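Side-chain contacts in ESAT-6-like protein SAG1039 (Streptococcus agalactiae serogroup V, PDB 3GWK), which is of unknown function but, as a homodimeric WXG100 (ESAT-6-like) protein forming a four-helix bundle, is probably a substrate of a type VII-like secretion system: residues A[12-17]-A[84-89]; A[29-34]-A[59-64]. All coordinates share one frame; numbering follows the deposited sequence.

Contact 1 (A[12-17]-A[84-89]); sequences ELRSSA and IIEQTD
L13 and I85 mark the closest backbone approach between 12-17 and 84-89, yet their CA atoms are still 10.0 Å apart, so the two helices meet here through side chains alone. Such wide spacing is bridged in two ways, one apolar and one ionic, by neighbouring residues on each helix. On the inner side the L13 and I85 side chains cross at about a right angle and touch through their ends, L13 CD1 lying 3.9 Å from I85 CD1. M3, I6 and P10 pack on I85, and L8 and L78 on L13. The contact ties the start of helix 10-44 to the C-terminal part of helix 51-95, in the antiparallel helical hairpin of a WXG100 subunit.

The ionic bridge needs long arms from both partners. R14 is extended from CG to NE, and E86 sends CG anti to its backbone N (chi1 -178°), which carries the carboxylate across to the guanidinium. The grip is end-on and two-pronged: R14 NH1 gives a nearly straight bond of 2.9 Å to E86 OE2, and R14 NH2 a more bent one, also 2.9 Å, to E86 OE1. The planes are not coplanar but turned 44° apart. OE2 is therefore approached on its syn side somewhat out of plane, whereas OE1 is met from above the carboxylate.

R14 NH2 also forms a salt bridge with D83, three residues before E86, and this is the arginine's stronger polar partner. Two carboxylates around one guanidinium probably balance its charge, and E86's hold on two nitrogens limits its rotation.

Contact 2 (A[29-34]-A[59-64]); sequences EVLNLL and ELSPKI
L31 reaches across to 59-64 and lodges its forked end against S61 and I64. One branch, CD1, comes within 3.6 Å of S61 OG; the other, CD2, lies 4.1 Å from I64 CB and a similar distance from I64 CG2. CD2 also lies 3.9 Å from S61 O, so part of what the leucine meets is backbone. The contact is apolar on the isoleucine side and methyl-to-hydroxyl on the serine side.

This is the packing of an antiparallel helical hairpin, the subunit fold of WXG100 proteins, and two such hairpins make the four-helix bundle of the homodimer. The helices come close here, with the L31 and I64 CA atoms 7.3 Å apart.

The leucine gets its reach from CG standing anti to the backbone N (chi1 -176°), while I64 meets L31 with CB and CG2 and turns its longer branch from the leucine. S61 precedes P62, where helix 51-95 is kinked: the N atoms of P62 and K63 lack the regular bonds to the preceding turn. Farther out, F57 and T65 of the same helix also touch L31, and F67 of the second subunit packs on both L31 and I64.

How the contacts relate
Leaving the N-terminal helix 2-5, the chain enters helix 10-44, supplies 12-17 to contact 1 and then 29-34 to contact 2. It turns back between residues 44 and 51 and runs along helix 51-95, reaching 59-64 first and 84-89 last. Contact 2 therefore closes the shorter loop, with 24 residues between its segments, and lies wholly within the 66-residue span of contact 1; the two nest without crossing. Their centres are 31 Å apart, on opposite sides of the chain's centre. The same two helices are thus joined near the turn by contact 2 and toward the chain termini by contact 1, as befits a long antiparallel hairpin.

Contact 1 (A[12-17]-A[84-89])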
loop_
_atom_site.group_PDB
_atom_site.type_symbol
_atom_site.label_atom_id
_atom_site.label_comp_id
_atom_site.label_asym_id
_atom_site.label_seq_id
_atom_site.Cartn_x
_atom_site.Cartn_y
_atom_site.Cartn_z
ATOM N N GLU A 12 -6.486 -19.153 14.469
ATOM C CA GLU A 12 -6.587 -17.716 14.483
ATOM C C GLU A 12 -5.334 -17.058 13.939
ATOM O O GLU A 12 -5.401 -16.083 13.203
ATOM C CB GLU A 12 -6.871 -17.183 15.864
ATOM C CG GLU A 12 -8.311 -17.495 16.320
ATOM C CD GLU A 12 -8.585 -17.091 17.760
ATOM O OE1 GLU A 12 -7.714 -17.350 18.611
ATOM O OE2 GLU A 12 -9.686 -16.586 18.018
ATOM N N LEU A 13 -4.154 -17.588 14.308
ATOM C CA LEU A 13 -2.906 -17.075 13.807
ATOM C C LEU A 13 -2.879 -17.180 12.256
ATOM O O LEU A 13 -2.473 -16.261 11.578
ATOM C CB LEU A 13 -1.740 -17.832 14.414
ATOM C CG LEU A 13 -1.472 -17.533 15.871
ATOM C CD1 LEU A 13 -0.611 -18.594 16.529
ATOM C CD2 LEU A 13 -0.846 -16.216 16.029
ATOM N N ARG A 14 -3.346 -18.301 11.695
ATOM C CA ARG A 14 -3.380 -18.504 10.261
ATOM C C ARG A 14 -4.352 -17.558 9.575
ATOM O O ARG A 14 -4.074 -17.009 8.515
ATOM C CB ARG A 14 -3.699 -19.979 9.967
ATOM C CG ARG A 14 -2.516 -20.866 10.323
ATOM C CD ARG A 14 -2.929 -22.322 10.339
ATOM N NE ARG A 14 -1.752 -23.139 10.680
ATOM C CZ ARG A 14 -1.813 -24.240 11.404
ATOM N NH1 ARG A 14 -2.964 -24.710 11.817
ATOM N NH2 ARG A 14 -0.670 -24.848 11.726
ATOM N N SER A 15 -5.493 -17.301 10.224
ATOM C CA SER A 15 -6.465 -16.396 9.606
ATOM C C SER A 15 -5.905 -14.949 9.597
ATOM O O SER A 15 -6.027 -14.217 8.612
ATOM C CB SER A 15 -7.692 -16.390 10.474
ATOM O OG SER A 15 -8.346 -17.611 10.300
ATOM N N SER A 16 -5.213 -14.545 10.672
ATOM C CA SER A 16 -4.563 -13.243 10.695
ATOM C C SER A 16 -3.496 -13.174 9.662
ATOM O O SER A 16 -3.428 -12.194 8.916
ATOM C CB SER A 16 -4.048 -12.954 12.098
ATOM O OG SER A 16 -5.071 -12.736 13.034
ATOM N N ALA A 17 -2.656 -14.223 9.554
ATOM C CA ALA A 17 -1.586 -14.237 8.593
ATOM C C ALA A 17 -2.058 -13.951 7.188
ATOM O O ALA A 17 -1.439 -13.247 6.433
ATOM C CB ALA A 17 -0.846 -15.611 8.643
ATOM N N ILE A 84 4.258 -24.325 15.065
ATOM C CA ILE A 84 4.948 -24.766 16.311
ATOM C C ILE A 84 3.940 -25.019 17.421
ATOM O O ILE A 84 4.055 -26.024 18.168
ATOM C CB ILE A 84 6.001 -23.733 16.741
ATOM C CG1 ILE A 84 7.157 -23.693 15.721
ATOM C CG2 ILE A 84 6.518 -24.023 18.114
ATOM C CD1 ILE A 84 7.998 -22.443 15.788
ATOM N N ILE A 85 2.964 -24.149 17.554
ATOM C CA ILE A 85 1.961 -24.351 18.591
ATOM C C ILE A 85 1.134 -25.616 18.289
ATOM O O ILE A 85 0.880 -26.428 19.207
ATOM C CB ILE A 85 1.053 -23.134 18.773
ATOM C CG1 ILE A 85 1.900 -21.971 19.262
ATOM C CG2 ILE A 85 -0.096 -23.419 19.698
ATOM C CD1 ILE A 85 1.152 -20.631 19.354
ATOM N N GLU A 86 0.682 -25.794 17.061
ATOM C CA GLU A 86 -0.113 -26.974 16.729
ATOM C C GLU A 86 0.669 -28.264 17.019
ATOM O O GLU A 86 0.104 -29.224 17.592
ATOM C CB GLU A 86 -0.469 -26.906 15.276
ATOM C CG GLU A 86 -1.318 -28.039 14.803
ATOM C CD GLU A 86 -1.858 -27.654 13.420
ATOM O OE1 GLU A 86 -1.018 -27.595 12.554
ATOM O OE2 GLU A 86 -3.025 -27.157 13.319
ATOM N N GLN A 87 1.958 -28.291 16.749
ATOM C CA GLN A 87 2.772 -29.475 17.037
ATOM C C GLN A 87 2.937 -29.711 18.532
ATOM O O GLN A 87 3.038 -30.835 18.985
ATOM C CB GLN A 87 4.134 -29.346 16.384
ATOM C CG GLN A 87 4.957 -30.575 16.461
ATOM C CD GLN A 87 4.310 -31.759 15.741
ATOM O OE1 GLN A 87 3.993 -31.680 14.553
ATOM N NE2 GLN A 87 4.065 -32.858 16.481
ATOM N N THR A 88 2.940 -28.616 19.287
ATOM C CA THR A 88 3.001 -28.689 20.745
ATOM C C THR A 88 1.758 -29.403 21.278
ATOM O O THR A 88 1.835 -30.273 22.142
ATOM C CB THR A 88 3.122 -27.312 21.374
ATOM O OG1 THR A 88 4.271 -26.646 20.836
ATOM C CG2 THR A 88 3.298 -27.431 22.885
ATOM N N ASP A 89 0.597 -29.012 20.775
ATOM C CA ASP A 89 -0.651 -29.684 21.169
ATOM C C ASP A 89 -0.566 -31.162 20.873
ATOM O O ASP A 89 -0.945 -31.993 21.719
ATOM C CB ASP A 89 -1.842 -29.105 20.370
ATOM C CG ASP A 89 -2.160 -27.693 20.720
ATOM O OD1 ASP A 89 -1.856 -27.230 21.774
ATOM O OD2 ASP A 89 -2.883 -27.054 19.886
#

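Contact 2 (A[29-34]-A[59-64])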
loop_
_atom_site.group_PDB
_atom_site.type_symbol
_atom_site.label_atom_id
_atom_site.label_comp_id
_atom_site.label_asym_id
_atom_site.label_seq_id
_atom_site.Cartn_x
_atom_site.Cartn_y
_atom_site.Cartn_z
ATOM N N GLU A 29 1.180 -4.451 -5.720
ATOM C CA GLU A 29 0.528 -4.229 -7.039
ATOM C C GLU A 29 0.241 -2.752 -7.250
ATOM O O GLU A 29 0.444 -2.265 -8.349
ATOM C CB GLU A 29 -0.777 -5.017 -7.298
ATOM C CG GLU A 29 -1.186 -4.920 -8.865
ATOM C CD GLU A 29 0.081 -4.908 -9.872
ATOM O OE1 GLU A 29 0.542 -3.861 -10.460
ATOM O OE2 GLU A 29 0.702 -5.969 -10.029
ATOM N N VAL A 30 -0.273 -2.074 -6.237
ATOM C CA VAL A 30 -0.542 -0.643 -6.378
ATOM C C VAL A 30 0.772 0.071 -6.727
ATOM O O VAL A 30 0.832 0.897 -7.661
ATOM C CB VAL A 30 -1.171 -0.036 -5.130
ATOM C CG1 VAL A 30 -1.193 1.534 -5.273
ATOM C CG2 VAL A 30 -2.554 -0.550 -4.915
ATOM N N LEU A 31 1.813 -0.229 -5.979
ATOM C CA LEU A 31 3.079 0.484 -6.216
ATOM C C LEU A 31 3.610 0.200 -7.626
ATOM O O LEU A 31 4.052 1.106 -8.328
ATOM C CB LEU A 31 4.089 0.087 -5.158
ATOM C CG LEU A 31 5.433 0.855 -5.272
ATOM C CD1 LEU A 31 5.258 2.355 -5.035
ATOM C CD2 LEU A 31 6.408 0.242 -4.275
ATOM N N ASN A 32 3.524 -1.037 -8.085
ATOM C CA ASN A 32 4.042 -1.348 -9.373
ATOM C C ASN A 32 3.243 -0.601 -10.497
ATOM O O ASN A 32 3.823 -0.024 -11.422
ATOM C CB ASN A 32 4.157 -2.857 -9.538
ATOM C CG ASN A 32 5.119 -3.581 -8.429
ATOM O OD1 ASN A 32 5.959 -3.019 -7.626
ATOM N ND2 ASN A 32 4.923 -4.878 -8.407
ATOM N N LEU A 33 1.905 -0.612 -10.360
ATOM C CA LEU A 33 1.066 0.035 -11.322
ATOM C C LEU A 33 1.349 1.536 -11.434
ATOM O O LEU A 33 1.451 2.108 -12.539
ATOM C CB LEU A 33 -0.422 -0.154 -10.962
ATOM C CG LEU A 33 -1.367 0.487 -11.921
ATOM C CD1 LEU A 33 -1.376 -0.353 -13.222
ATOM C CD2 LEU A 33 -2.730 0.602 -11.299
ATOM N N LEU A 34 1.414 2.180 -10.286
ATOM C CA LEU A 34 1.587 3.635 -10.258
ATOM C C LEU A 34 3.037 4.079 -10.539
ATOM O O LEU A 34 3.234 5.197 -11.001
ATOM C CB LEU A 34 1.080 4.196 -8.945
ATOM C CG LEU A 34 -0.462 3.966 -8.756
ATOM C CD1 LEU A 34 -0.930 4.560 -7.487
ATOM C CD2 LEU A 34 -1.238 4.579 -9.962
ATOM N N GLU A 59 10.602 9.488 -3.076
ATOM C CA GLU A 59 11.016 9.422 -1.659
ATOM C C GLU A 59 10.159 8.414 -0.850
ATOM O O GLU A 59 10.642 7.707 0.114
ATOM C CB GLU A 59 10.831 10.782 -1.029
ATOM C CG GLU A 59 11.344 10.907 0.373
ATOM C CD GLU A 59 11.406 12.362 0.850
ATOM O OE1 GLU A 59 10.535 12.759 1.655
ATOM O OE2 GLU A 59 12.300 13.077 0.385
ATOM N N LEU A 60 8.872 8.328 -1.156
ATOM C CA LEU A 60 7.979 7.443 -0.375
ATOM C C LEU A 60 8.013 6.014 -0.867
ATOM O O LEU A 60 7.758 5.086 -0.062
ATOM C CB LEU A 60 6.550 7.992 -0.490
ATOM C CG LEU A 60 6.339 9.205 0.432
ATOM C CD1 LEU A 60 5.015 9.853 0.062
ATOM C CD2 LEU A 60 6.351 8.776 1.879
ATOM N N SER A 61 8.250 5.829 -2.155
ATOM C CA SER A 61 8.257 4.519 -2.860
ATOM C C SER A 61 9.020 3.413 -2.031
ATOM O O SER A 61 8.399 2.371 -1.700
ATOM C CB SER A 61 8.694 4.572 -4.337
ATOM O OG SER A 61 8.716 3.232 -4.959
ATOM N N PRO A 62 10.253 3.676 -1.587
ATOM C CA PRO A 62 10.938 2.603 -0.822
ATOM C C PRO A 62 10.268 2.273 0.507
ATOM O O PRO A 62 10.344 1.128 0.924
ATOM C CB PRO A 62 12.359 3.184 -0.552
ATOM C CG PRO A 62 12.449 4.388 -1.357
ATOM C CD PRO A 62 11.129 4.847 -1.816
ATOM N N LYS A 63 9.548 3.214 1.127
ATOM C CA LYS A 63 8.778 2.955 2.322
ATOM C C LYS A 63 7.589 2.055 2.059
ATOM O O LYS A 63 7.283 1.187 2.842
ATOM C CB LYS A 63 8.313 4.286 2.913
ATOM C CG LYS A 63 9.539 5.182 3.222
ATOM C CD LYS A 63 9.991 4.932 4.716
ATOM C CE LYS A 63 11.130 4.095 5.002
ATOM N NZ LYS A 63 12.142 4.995 5.654
ATOM N N ILE A 64 6.985 2.215 0.915
ATOM C CA ILE A 64 5.906 1.340 0.498
ATOM C C ILE A 64 6.435 -0.094 0.243
ATOM O O ILE A 64 5.820 -1.085 0.691
ATOM C CB ILE A 64 5.217 1.908 -0.763
ATOM C CG1 ILE A 64 4.819 3.381 -0.507
ATOM C CG2 ILE A 64 3.991 1.006 -1.078
ATOM C CD1 ILE A 64 4.074 3.686 0.807
#